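Local coordinates for hypothetical protein PP5205 (Pseudomonas putida, PDB 2G2X) that is of unknown function but adopts the EVE fold of the PUA clan, and so may bind nucleic acid as PUA-related domains do, at residues 6-11 / 24-29; 39-44 / 95-100; 44-49 / 100-105. All blocks are in the same frame, centred on the assembly; numbering follows the deposited sequence.

Contact 1: 6-11 / 24-29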
HETATM    1  N   MSE A   6      -0.602  -2.439  -0.962  1.00  8.31           N
HETATM    2  CA  MSE A   6       0.201  -1.226  -1.037  1.00  9.66           C
HETATM    3  C   MSE A   6       1.563  -1.496  -0.443  1.00  8.85           C
HETATM    4  O   MSE A   6       1.673  -2.105   0.620  1.00  9.52           O
HETATM    5  CB  MSE A   6      -0.464  -0.070  -0.283  1.00  9.01           C
HETATM    6  CG  MSE A   6      -1.840   0.291  -0.812  1.00 10.86           C
HETATM    7 SE   MSE A   6      -2.421   2.066  -0.289  1.00 12.74          SE
HETATM    8  CE  MSE A   6      -2.797   1.756   1.595  1.00  6.90           C
ATOM      9  N   LYS A   7       2.595  -1.036  -1.137  1.00 10.01           N
ATOM     10  CA  LYS A   7       3.964  -1.219  -0.696  1.00 10.55           C
ATOM     11  C   LYS A   7       4.399  -0.088   0.226  1.00 11.60           C
ATOM     12  O   LYS A   7       3.973   1.057   0.078  1.00 11.36           O
ATOM     13  CB  LYS A   7       4.910  -1.241  -1.895  1.00 11.88           C
ATOM     14  CG  LYS A   7       4.561  -2.228  -2.985  1.00 14.70           C
ATOM     15  CD  LYS A   7       5.676  -2.244  -4.028  1.00 18.25           C
ATOM     16  CE  LYS A   7       5.406  -3.258  -5.124  1.00 21.46           C
ATOM     17  NZ  LYS A   7       6.556  -3.366  -6.069  1.00 24.39           N
ATOM     18  N   SER A   8       5.269  -0.427   1.167  1.00 12.03           N
ATOM     19  CA  SER A   8       5.821   0.536   2.108  1.00 12.78           C
ATOM     20  C   SER A   8       7.161   0.001   2.591  1.00 13.19           C
ATOM     21  O   SER A   8       7.273  -1.180   2.909  1.00 11.21           O
ATOM     22  CB  SER A   8       4.893   0.721   3.306  1.00 10.84           C
ATOM     23  OG  SER A   8       5.519   1.530   4.289  1.00 12.11           O
ATOM     24  N   GLU A   9       8.173   0.863   2.630  1.00 16.10           N
ATOM     25  CA  GLU A   9       9.496   0.454   3.099  1.00 19.40           C
ATOM     26  C   GLU A   9       9.425   0.348   4.618  1.00 19.44           C
ATOM     27  O   GLU A   9       9.079   1.311   5.293  1.00 19.90           O
ATOM     28  CB  GLU A   9      10.553   1.488   2.705  1.00 22.65           C
ATOM     29  CG  GLU A   9      11.989   0.996   2.835  1.00 27.01           C
ATOM     30  CD  GLU A   9      13.005   2.072   2.491  1.00 30.39           C
ATOM     31  OE1 GLU A   9      12.765   2.820   1.520  1.00 32.62           O
ATOM     32  OE2 GLU A   9      14.043   2.161   3.182  1.00 32.72           O
ATOM     33  N   PRO A  10       9.757  -0.826   5.173  1.00 21.41           N
ATOM     34  CA  PRO A  10       9.735  -1.096   6.614  1.00 22.14           C
ATOM     35  C   PRO A  10      10.265   0.024   7.517  1.00 23.18           C
ATOM     36  O   PRO A  10       9.594   0.432   8.466  1.00 22.20           O
ATOM     37  CB  PRO A  10      10.561  -2.374   6.732  1.00 23.17           C
ATOM     38  CG  PRO A  10      10.247  -3.081   5.462  1.00 21.59           C
ATOM     39  CD  PRO A  10      10.316  -1.974   4.438  1.00 21.61           C
ATOM     40  N   ASP A  11      11.467   0.513   7.228  1.00 24.41           N
ATOM     41  CA  ASP A  11      12.061   1.569   8.039  1.00 25.42           C
ATOM     42  C   ASP A  11      11.327   2.902   7.951  1.00 24.84           C
ATOM     43  O   ASP A  11      11.530   3.775   8.794  1.00 25.12           O
ATOM     44  CB  ASP A  11      13.540   1.755   7.685  1.00 27.96           C
ATOM     45  CG  ASP A  11      14.399   0.598   8.167  1.00 32.12           C
ATOM     46  OD1 ASP A  11      14.193   0.149   9.316  1.00 34.58           O
ATOM     47  OD2 ASP A  11      15.284   0.143   7.410  1.00 35.03           O
ATOM     48  N   ALA A  24      -2.657   6.021  10.678  1.00 13.26           N
ATOM     49  CA  ALA A  24      -1.629   6.830  10.037  1.00 12.36           C
ATOM     50  C   ALA A  24      -1.995   7.272   8.626  1.00 11.05           C
ATOM     51  O   ALA A  24      -2.842   6.668   7.971  1.00 11.70           O
ATOM     52  CB  ALA A  24      -0.315   6.063  10.012  1.00 11.98           C
ATOM     53  N   ARG A  25      -1.346   8.333   8.160  1.00 10.31           N
ATOM     54  CA  ARG A  25      -1.590   8.846   6.821  1.00 10.36           C
ATOM     55  C   ARG A  25      -0.683   8.139   5.815  1.00  9.69           C
ATOM     56  O   ARG A  25       0.496   7.926   6.077  1.00  8.77           O
ATOM     57  CB  ARG A  25      -1.330  10.356   6.773  1.00 12.83           C
ATOM     58  CG  ARG A  25      -1.561  10.982   5.385  1.00 15.50           C
ATOM     59  CD  ARG A  25      -1.457  12.502   5.434  1.00 15.34           C
ATOM     60  NE  ARG A  25      -0.095  12.945   5.715  1.00 18.37           N
ATOM     61  CZ  ARG A  25       0.207  13.949   6.533  1.00 18.61           C
ATOM     62  NH1 ARG A  25      -0.759  14.612   7.157  1.00 18.97           N
ATOM     63  NH2 ARG A  25       1.472  14.296   6.719  1.00 17.13           N
ATOM     64  N   TRP A  26      -1.244   7.763   4.673  1.00  8.05           N
ATOM     65  CA  TRP A  26      -0.479   7.103   3.624  1.00  8.52           C
ATOM     66  C   TRP A  26      -0.205   8.188   2.582  1.00  8.64           C
ATOM     67  O   TRP A  26      -1.006   8.415   1.671  1.00  7.91           O
ATOM     68  CB  TRP A  26      -1.305   5.960   3.024  1.00  8.82           C
ATOM     69  CG  TRP A  26      -0.479   4.912   2.340  1.00  9.22           C
ATOM     70  CD1 TRP A  26      -0.025   4.926   1.049  1.00  8.02           C
ATOM     71  CD2 TRP A  26       0.041   3.715   2.935  1.00  7.81           C
ATOM     72  NE1 TRP A  26       0.745   3.810   0.807  1.00  7.12           N
ATOM     73  CE2 TRP A  26       0.801   3.051   1.947  1.00  5.99           C
ATOM     74  CE3 TRP A  26      -0.064   3.140   4.211  1.00  7.92           C
ATOM     75  CZ2 TRP A  26       1.455   1.841   2.194  1.00  6.72           C
ATOM     76  CZ3 TRP A  26       0.590   1.931   4.459  1.00  4.97           C
ATOM     77  CH2 TRP A  26       1.338   1.298   3.452  1.00  7.23           C
ATOM     78  N   ASP A  27       0.921   8.874   2.736  1.00  9.43           N
ATOM     79  CA  ASP A  27       1.277   9.967   1.833  1.00 10.48           C
ATOM     80  C   ASP A  27       2.495   9.665   0.956  1.00  9.97           C
ATOM     81  O   ASP A  27       3.132   8.629   1.108  1.00  9.12           O
ATOM     82  CB  ASP A  27       1.540  11.237   2.655  1.00  9.92           C
ATOM     83  CG  ASP A  27       2.536  11.002   3.788  1.00 13.18           C
ATOM     84  OD1 ASP A  27       3.503  10.241   3.575  1.00 13.10           O
ATOM     85  OD2 ASP A  27       2.361  11.586   4.880  1.00 12.72           O
ATOM     86  N   GLY A  28       2.798  10.571   0.027  1.00  9.84           N
ATOM     87  CA  GLY A  28       3.960  10.395  -0.828  1.00  8.85           C
ATOM     88  C   GLY A  28       3.810   9.640  -2.139  1.00 10.08           C
ATOM     89  O   GLY A  28       4.792   9.467  -2.857  1.00 11.91           O
ATOM     90  N   VAL A  29       2.610   9.177  -2.464  1.00 10.48           N
ATOM     91  CA  VAL A  29       2.416   8.458  -3.716  1.00 10.69           C
ATOM     92  C   VAL A  29       2.468   9.464  -4.854  1.00 11.44           C
ATOM     93  O   VAL A  29       1.677  10.410  -4.899  1.00 11.25           O
ATOM     94  CB  VAL A  29       1.062   7.722  -3.757  1.00 10.98           C
ATOM     95  CG1 VAL A  29       0.876   7.052  -5.115  1.00 10.43           C
ATOM     96  CG2 VAL A  29       1.004   6.685  -2.650  1.00 10.35           C
TER
HETATM   97  O   HOH W   1       2.438   2.508  -1.477  1.00  6.16           O
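Met6 runs beneath the indole of Trp26, the two side chains sliding past one another in opposite directions. From the backbone of Met6, CB lies 3.7 Å from Trp26 CZ2, the benzo carbon next to the ring fusion on the nitrogen side. CG leaves beside the backbone N (chi1 -60°), which carries the selenium of this selenomethionine under the pyrrole half: Met6 SE is 3.9 Å from the centroid of the five-membered ring of Trp26 and 16° off its normal, a Met-aromatic contact. The bend at chi3 (-73°) then turns the methyl along the same face, towards Trp26 CD2, where Met6 CE makes a CH-pi contact 3.8 Å from that centroid. The rim of the indole is engaged as well. Lys7 O approaches Trp26 CZ2 near the ring plane at 3.4 Å, and Ser8 CB lies obliquely 3.6 Å from Trp26 CH2. A water in the ring plane accepts from Trp26 NE1 at 3.1 Å and donates to Lys7 O at 2.6 Å, closing the polar link that the two segments do not make directly. Ser8 OG is turned to Leu13 O, with a weak bond to a sulfate that also lies near the indole. Phe47 meets Trp26 edge-to-face and Phe49 also packs against its ring. With a leucine in place of Trp26, the bridging water would lose its indole donor, and Met6 SE and CE would probably be left without the flat surface they lie on. The contact thus joins dispersion over a ring face to a single water-mediated polar link, which satisfies the one indole N-H within a mostly apolar setting, beside a spot able to hold an anion; the packing and this link together are likely to limit how the ring can turn.

Contact 2: 39-44 / 95-100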
ATOM      1  N   ARG A  39      -7.685   6.660  -5.221  1.00  4.58           N
ATOM      2  CA  ARG A  39      -8.957   7.357  -5.367  1.00  5.73           C
ATOM      3  C   ARG A  39     -10.144   6.430  -5.577  1.00  6.33           C
ATOM      4  O   ARG A  39     -11.291   6.865  -5.558  1.00  7.50           O
ATOM      5  CB  ARG A  39      -8.857   8.367  -6.515  1.00  6.48           C
ATOM      6  CG  ARG A  39      -7.879   9.498  -6.205  1.00  4.90           C
ATOM      7  CD  ARG A  39      -7.653  10.416  -7.394  1.00  6.54           C
ATOM      8  NE  ARG A  39      -6.936  11.620  -6.985  1.00  8.45           N
ATOM      9  CZ  ARG A  39      -6.713  12.666  -7.771  1.00  8.16           C
ATOM     10  NH1 ARG A  39      -7.145  12.664  -9.026  1.00  7.53           N
ATOM     11  NH2 ARG A  39      -6.081  13.727  -7.288  1.00  6.11           N
ATOM     12  N   ALA A  40      -9.868   5.150  -5.775  1.00  7.25           N
ATOM     13  CA  ALA A  40     -10.929   4.176  -5.978  1.00  8.03           C
ATOM     14  C   ALA A  40     -11.251   3.470  -4.670  1.00  8.28           C
ATOM     15  O   ALA A  40     -12.261   2.779  -4.562  1.00 10.45           O
ATOM     16  CB  ALA A  40     -10.512   3.155  -7.032  1.00  7.79           C
HETATM   17  N   MSE A  41     -10.392   3.652  -3.672  1.00  8.99           N
HETATM   18  CA  MSE A  41     -10.590   3.010  -2.379  1.00  8.13           C
HETATM   19  C   MSE A  41     -11.757   3.571  -1.599  1.00  7.46           C
HETATM   20  O   MSE A  41     -12.127   4.732  -1.756  1.00  7.66           O
HETATM   21  CB  MSE A  41      -9.314   3.111  -1.537  1.00  8.62           C
HETATM   22  CG  MSE A  41      -8.160   2.284  -2.090  1.00  9.88           C
HETATM   23 SE   MSE A  41      -6.488   2.558  -1.160  1.00 12.87          SE
HETATM   24  CE  MSE A  41      -5.385   1.300  -2.109  1.00 14.45           C
ATOM     25  N   SER A  42     -12.346   2.725  -0.762  1.00  6.80           N
ATOM     26  CA  SER A  42     -13.462   3.128   0.083  1.00  7.15           C
ATOM     27  C   SER A  42     -13.102   2.818   1.532  1.00  7.84           C
ATOM     28  O   SER A  42     -12.268   1.946   1.789  1.00  6.05           O
ATOM     29  CB  SER A  42     -14.730   2.361  -0.298  1.00  6.94           C
ATOM     30  OG  SER A  42     -15.139   2.681  -1.620  1.00  9.88           O
ATOM     31  N   VAL A  43     -13.717   3.538   2.469  1.00  7.00           N
ATOM     32  CA  VAL A  43     -13.468   3.297   3.885  1.00  6.90           C
ATOM     33  C   VAL A  43     -13.952   1.882   4.194  1.00  7.20           C
ATOM     34  O   VAL A  43     -15.051   1.494   3.798  1.00  5.48           O
ATOM     35  CB  VAL A  43     -14.226   4.313   4.770  1.00  8.22           C
ATOM     36  CG1 VAL A  43     -14.088   3.928   6.233  1.00  5.33           C
ATOM     37  CG2 VAL A  43     -13.663   5.725   4.544  1.00  8.48           C
ATOM     38  N   GLY A  44     -13.126   1.107   4.887  1.00  7.44           N
ATOM     39  CA  GLY A  44     -13.498  -0.263   5.188  1.00  7.49           C
ATOM     40  C   GLY A  44     -12.770  -1.238   4.267  1.00  8.52           C
ATOM     41  O   GLY A  44     -12.708  -2.438   4.547  1.00  7.63           O
ATOM     42  N   SER A  95      -3.048  12.597  -4.011  1.00  7.56           N
ATOM     43  CA  SER A  95      -3.998  12.158  -3.001  1.00  7.67           C
ATOM     44  C   SER A  95      -3.376  11.227  -1.978  1.00  7.59           C
ATOM     45  O   SER A  95      -2.377  10.557  -2.237  1.00  7.63           O
ATOM     46  CB  SER A  95      -5.174  11.435  -3.669  1.00  6.87           C
ATOM     47  OG  SER A  95      -5.926  12.311  -4.491  1.00  8.79           O
ATOM     48  N   ALA A  96      -3.988  11.191  -0.805  1.00  8.55           N
ATOM     49  CA  ALA A  96      -3.538  10.329   0.270  1.00  8.17           C
ATOM     50  C   ALA A  96      -4.780   9.676   0.845  1.00  7.21           C
ATOM     51  O   ALA A  96      -5.899  10.061   0.511  1.00  8.44           O
ATOM     52  CB  ALA A  96      -2.833  11.151   1.344  1.00  8.54           C
ATOM     53  N   VAL A  97      -4.583   8.669   1.685  1.00  7.07           N
ATOM     54  CA  VAL A  97      -5.690   8.003   2.354  1.00  6.01           C
ATOM     55  C   VAL A  97      -5.145   7.703   3.734  1.00  7.43           C
ATOM     56  O   VAL A  97      -3.930   7.692   3.918  1.00  7.90           O
ATOM     57  CB  VAL A  97      -6.101   6.672   1.661  1.00  8.24           C
ATOM     58  CG1 VAL A  97      -6.654   6.958   0.269  1.00  4.99           C
ATOM     59  CG2 VAL A  97      -4.916   5.719   1.594  1.00  6.90           C
ATOM     60  N   ASP A  98      -6.025   7.490   4.708  1.00  6.53           N
ATOM     61  CA  ASP A  98      -5.571   7.170   6.053  1.00  5.64           C
ATOM     62  C   ASP A  98      -5.838   5.696   6.303  1.00  6.64           C
ATOM     63  O   ASP A  98      -6.857   5.158   5.867  1.00  6.71           O
ATOM     64  CB  ASP A  98      -6.292   8.030   7.096  1.00  7.26           C
ATOM     65  CG  ASP A  98      -5.859   9.487   7.051  1.00  7.03           C
ATOM     66  OD1 ASP A  98      -4.770   9.773   6.507  1.00  6.52           O
ATOM     67  OD2 ASP A  98      -6.604  10.343   7.569  1.00  8.12           O
ATOM     68  N   VAL A  99      -4.928   5.044   7.018  1.00  6.87           N
ATOM     69  CA  VAL A  99      -5.065   3.620   7.277  1.00  7.50           C
ATOM     70  C   VAL A  99      -4.965   3.252   8.746  1.00  9.81           C
ATOM     71  O   VAL A  99      -4.533   4.049   9.580  1.00 11.92           O
ATOM     72  CB  VAL A  99      -3.979   2.826   6.519  1.00  8.71           C
ATOM     73  CG1 VAL A  99      -4.010   3.182   5.037  1.00  4.68           C
ATOM     74  CG2 VAL A  99      -2.600   3.122   7.118  1.00  5.71           C
ATOM     75  N   ALA A 100      -5.369   2.024   9.052  1.00  8.55           N
ATOM     76  CA  ALA A 100      -5.309   1.513  10.408  1.00  8.26           C
ATOM     77  C   ALA A 100      -4.923   0.045  10.328  1.00  9.45           C
ATOM     78  O   ALA A 100      -5.198  -0.636   9.333  1.00  8.05           O
ATOM     79  CB  ALA A 100      -6.652   1.683  11.105  1.00  9.38           C
TER
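Ser95 OG is gripped by two nitrogens of Arg39, both donating to the one oxygen from the side of the guanidinium that carries NE. The bond from Arg39 NE to Ser95 OG is 2.8 Å long and nearly straight, with an angle of 161° at the hydrogen. Its companion, from Arg39 NH2 to Ser95 OG, is 3.1 Å long and more bent, at 136°, as expected when two adjacent N-H groups share one acceptor. The serine oxygen lies almost exactly in the guanidinium plane, at its edge, so the pair of bonds fixes the rotation of the flat group. The arginine chain is extended from CG to NE and reaches across from the loop, its CG passing 3.8 Å from Ser95 OG. The charged end is at the exposed margin of the contact, while the serine itself is buried.

Two residues farther along each segment the chemistry turns apolar. Met41, a selenomethionine with a straight chain (chi3 178°), drops from the loop toward the sheet and brings its SE 4.5 Å from Val97 CG2, a loose approach. Trp4, Met6 and Ile65 also touch Met41, and Val97 also meets Trp26 of the edge strand 23-26. Ser95 and Val97 point to the same side of strand 95-110, as alternate residues of a strand do. The arrangement is that of a connecting loop, between helix 32-38 and strand 46-51, laid over one face of the mixed sheet in this EVE domain of the PUA clan, with an arginine-serine link at one end and a core methionine beneath.

Contact 3: 44-49 / 100-105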
ATOM      1  N   GLY A  44     -13.126   1.107   4.887  1.00  7.44           N
ATOM      2  CA  GLY A  44     -13.498  -0.263   5.188  1.00  7.49           C
ATOM      3  C   GLY A  44     -12.770  -1.238   4.267  1.00  8.52           C
ATOM      4  O   GLY A  44     -12.708  -2.438   4.547  1.00  7.63           O
ATOM      5  N   ASP A  45     -12.232  -0.737   3.157  1.00  8.19           N
ATOM      6  CA  ASP A  45     -11.496  -1.602   2.247  1.00  8.89           C
ATOM      7  C   ASP A  45     -10.268  -2.084   3.005  1.00 10.26           C
ATOM      8  O   ASP A  45      -9.750  -1.388   3.881  1.00 10.54           O
ATOM      9  CB  ASP A  45     -11.050  -0.849   0.984  1.00  8.99           C
ATOM     10  CG  ASP A  45     -12.161  -0.702  -0.050  1.00  8.76           C
ATOM     11  OD1 ASP A  45     -13.251  -1.285   0.133  1.00  9.72           O
ATOM     12  OD2 ASP A  45     -11.939  -0.004  -1.058  1.00  6.06           O
ATOM     13  N   GLU A  46      -9.803  -3.278   2.676  1.00  9.83           N
ATOM     14  CA  GLU A  46      -8.630  -3.818   3.335  1.00 10.97           C
ATOM     15  C   GLU A  46      -7.539  -4.009   2.303  1.00 10.64           C
ATOM     16  O   GLU A  46      -7.825  -4.167   1.116  1.00 11.17           O
ATOM     17  CB  GLU A  46      -8.986  -5.142   4.008  1.00 10.79           C
ATOM     18  CG  GLU A  46     -10.025  -4.963   5.093  1.00 13.23           C
ATOM     19  CD  GLU A  46     -10.572  -6.269   5.624  1.00 16.31           C
ATOM     20  OE1 GLU A  46     -11.186  -7.012   4.830  1.00 19.50           O
ATOM     21  OE2 GLU A  46     -10.394  -6.542   6.834  1.00 14.87           O
ATOM     22  N   PHE A  47      -6.289  -3.970   2.743  1.00  9.04           N
ATOM     23  CA  PHE A  47      -5.183  -4.156   1.817  1.00  7.92           C
ATOM     24  C   PHE A  47      -4.024  -4.901   2.465  1.00  7.96           C
ATOM     25  O   PHE A  47      -3.828  -4.836   3.674  1.00  8.89           O
ATOM     26  CB  PHE A  47      -4.678  -2.801   1.288  1.00  7.74           C
ATOM     27  CG  PHE A  47      -4.059  -1.908   2.354  1.00  8.51           C
ATOM     28  CD1 PHE A  47      -4.850  -1.062   3.131  1.00  7.25           C
ATOM     29  CD2 PHE A  47      -2.680  -1.908   2.564  1.00  8.41           C
ATOM     30  CE1 PHE A  47      -4.277  -0.221   4.100  1.00  7.04           C
ATOM     31  CE2 PHE A  47      -2.091  -1.077   3.528  1.00  7.59           C
ATOM     32  CZ  PHE A  47      -2.891  -0.230   4.297  1.00  7.43           C
ATOM     33  N   PHE A  48      -3.264  -5.625   1.653  1.00  8.72           N
ATOM     34  CA  PHE A  48      -2.100  -6.327   2.160  1.00  8.17           C
ATOM     35  C   PHE A  48      -0.990  -5.291   2.316  1.00  9.80           C
ATOM     36  O   PHE A  48      -0.739  -4.489   1.410  1.00  9.43           O
ATOM     37  CB  PHE A  48      -1.667  -7.430   1.186  1.00  8.81           C
ATOM     38  CG  PHE A  48      -2.589  -8.625   1.181  1.00  8.15           C
ATOM     39  CD1 PHE A  48      -2.913  -9.269   2.375  1.00  8.48           C
ATOM     40  CD2 PHE A  48      -3.149  -9.093  -0.005  1.00  7.66           C
ATOM     41  CE1 PHE A  48      -3.785 -10.366   2.394  1.00  9.21           C
ATOM     42  CE2 PHE A  48      -4.022 -10.187  -0.005  1.00  9.93           C
ATOM     43  CZ  PHE A  48      -4.342 -10.826   1.202  1.00  8.08           C
ATOM     44  N   PHE A  49      -0.349  -5.293   3.481  1.00 10.78           N
ATOM     45  CA  PHE A  49       0.736  -4.370   3.781  1.00  8.54           C
ATOM     46  C   PHE A  49       2.014  -5.053   3.299  1.00  9.64           C
ATOM     47  O   PHE A  49       2.451  -6.028   3.905  1.00  8.75           O
ATOM     48  CB  PHE A  49       0.789  -4.144   5.294  1.00  9.80           C
ATOM     49  CG  PHE A  49       1.504  -2.882   5.707  1.00  5.58           C
ATOM     50  CD1 PHE A  49       0.782  -1.792   6.179  1.00  3.82           C
ATOM     51  CD2 PHE A  49       2.891  -2.795   5.649  1.00  5.05           C
ATOM     52  CE1 PHE A  49       1.432  -0.622   6.595  1.00  5.50           C
ATOM     53  CE2 PHE A  49       3.562  -1.630   6.061  1.00  6.02           C
ATOM     54  CZ  PHE A  49       2.831  -0.544   6.535  1.00  4.73           C
ATOM     55  N   ALA A 100      -5.369   2.024   9.052  1.00  8.55           N
ATOM     56  CA  ALA A 100      -5.309   1.513  10.408  1.00  8.26           C
ATOM     57  C   ALA A 100      -4.923   0.045  10.328  1.00  9.45           C
ATOM     58  O   ALA A 100      -5.198  -0.636   9.333  1.00  8.05           O
ATOM     59  CB  ALA A 100      -6.652   1.683  11.105  1.00  9.38           C
ATOM     60  N   HIS A 101      -4.273  -0.424  11.382  1.00  9.32           N
ATOM     61  CA  HIS A 101      -3.805  -1.795  11.477  1.00 10.63           C
ATOM     62  C   HIS A 101      -4.924  -2.797  11.681  1.00 11.40           C
ATOM     63  O   HIS A 101      -5.874  -2.538  12.415  1.00 13.26           O
ATOM     64  CB  HIS A 101      -2.823  -1.919  12.646  1.00  9.67           C
ATOM     65  CG  HIS A 101      -2.369  -3.321  12.915  1.00 10.71           C
ATOM     66  ND1 HIS A 101      -1.237  -3.861  12.345  1.00 10.26           N
ATOM     67  CD2 HIS A 101      -2.886  -4.288  13.713  1.00  6.69           C
ATOM     68  CE1 HIS A 101      -1.071  -5.096  12.784  1.00  9.20           C
ATOM     69  NE2 HIS A 101      -2.058  -5.379  13.615  1.00  6.73           N
ATOM     70  N   VAL A 102      -4.809  -3.945  11.023  1.00 12.03           N
ATOM     71  CA  VAL A 102      -5.790  -5.006  11.193  1.00 11.00           C
ATOM     72  C   VAL A 102      -5.091  -6.244  11.746  1.00 10.91           C
ATOM     73  O   VAL A 102      -5.499  -6.789  12.769  1.00 10.90           O
ATOM     74  CB  VAL A 102      -6.502  -5.369   9.874  1.00 10.70           C
ATOM     75  CG1 VAL A 102      -7.354  -6.616  10.079  1.00  9.64           C
ATOM     76  CG2 VAL A 102      -7.389  -4.216   9.424  1.00  8.69           C
ATOM     77  N   GLN A 103      -4.023  -6.679  11.089  1.00 12.00           N
ATOM     78  CA  GLN A 103      -3.311  -7.862  11.556  1.00 14.08           C
ATOM     79  C   GLN A 103      -1.862  -7.885  11.096  1.00 14.15           C
ATOM     80  O   GLN A 103      -1.528  -7.418  10.005  1.00 14.08           O
ATOM     81  CB  GLN A 103      -4.020  -9.129  11.049  1.00 16.56           C
ATOM     82  CG  GLN A 103      -3.838 -10.372  11.920  1.00 17.84           C
ATOM     83  CD  GLN A 103      -4.440 -11.622  11.286  1.00 20.67           C
ATOM     84  OE1 GLN A 103      -4.952 -12.506  11.979  1.00 22.20           O
ATOM     85  NE2 GLN A 103      -4.368 -11.707   9.963  1.00 21.11           N
ATOM     86  N   THR A 104      -0.996  -8.420  11.941  1.00 14.52           N
ATOM     87  CA  THR A 104       0.409  -8.543  11.588  1.00 15.23           C
ATOM     88  C   THR A 104       0.704 -10.035  11.519  1.00 14.39           C
ATOM     89  O   THR A 104       0.552 -10.745  12.513  1.00 11.17           O
ATOM     90  CB  THR A 104       1.333  -7.874  12.637  1.00 15.67           C
ATOM     91  OG1 THR A 104       2.665  -8.397  12.511  1.00 16.09           O
ATOM     92  CG2 THR A 104       0.828  -8.138  14.028  1.00 20.44           C
ATOM     93  N   PHE A 105       1.098 -10.514  10.340  1.00 13.92           N
ATOM     94  CA  PHE A 105       1.407 -11.933  10.172  1.00 14.19           C
ATOM     95  C   PHE A 105       2.628 -12.324  10.993  1.00 15.90           C
ATOM     96  O   PHE A 105       3.582 -11.551  11.100  1.00 16.34           O
ATOM     97  CB  PHE A 105       1.665 -12.262   8.702  1.00 11.39           C
ATOM     98  CG  PHE A 105       0.500 -11.966   7.797  1.00 10.12           C
ATOM     99  CD1 PHE A 105      -0.793 -11.843   8.311  1.00  8.46           C
ATOM    100  CD2 PHE A 105       0.687 -11.847   6.425  1.00  9.31           C
ATOM    101  CE1 PHE A 105      -1.881 -11.608   7.471  1.00  9.01           C
ATOM    102  CE2 PHE A 105      -0.397 -11.611   5.567  1.00  9.27           C
ATOM    103  CZ  PHE A 105      -1.682 -11.492   6.094  1.00  9.09           C
TER
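Phe48 and Phe105 both set their rings beside the backbone N rather than anti to it, with chi1 of -73° for Phe48 and -60° for Phe105, and in this way two strands that are not neighbours are bridged by aromatic carbons. The touch is made by one corner of each ring: Phe48 CE1 comes to the edge of the Phe105 ring, near its plane, 4.4 Å from Phe105 CZ, while CZ in turn meets the Phe48 ring obliquely. The rings therefore do not stack on each other. Phe48 finds its stacking partner in Trp142 of helix 139-148, and Phe105 also reaches Ile59 and Arg149. Within its own strand, Phe105 has the amide of Gln103 at its edge, Gln103 NE2 lying in the ring plane 3.5 Å from Phe105 CE1.

Nearer the start of the strands Glu46 bends over Val102, with Glu46 OE2 4.4 Å from Val102 CG1, a van der Waals approach with no polar bond behind it. The CA atoms of Glu46 and Val102 are 8.4 Å apart, which leaves room for the strand between them. Phe47 and Phe49 turn to the other side of the sheet, so the phenylalanines of this strand divide between its two faces. Strand 58-71 runs between the two segments, antiparallel to both, which makes the outer pair run the same way, 23° apart in direction. Strand 95-110 carries a classic beta bulge here, Val102 and Gln103 both facing Ile62 of the middle strand. The whole is characteristic of next-nearest strands in a twisted sheet, joined over the middle strand by side chains of one face, here on the side covered by the C-terminal helix of the EVE domain.

Overall arrangement
All three contacts belong to one mixed sheet and its coverings. Contacts 1 and 2 lie on the same side of it: Met6 touches Met41, and Trp26 pairs by backbone with Val97. Contact 3 shares strand 95-110 with contact 2 but uses the other face for its phenylalanine pair, whereas Phe47 and Phe49 from its segment 44-49 reach through to Met6, Val99 and Trp26. The centre of contact 1 lies about 6 Å from the centre of the chain, against about 10 Å for those of the other two. Chemistry follows place: indole face and bridging water in contact 1, a bifurcated arginine-to-serine hydrogen bond at the exposed margin of contact 2, sparse van der Waals touches in contact 3.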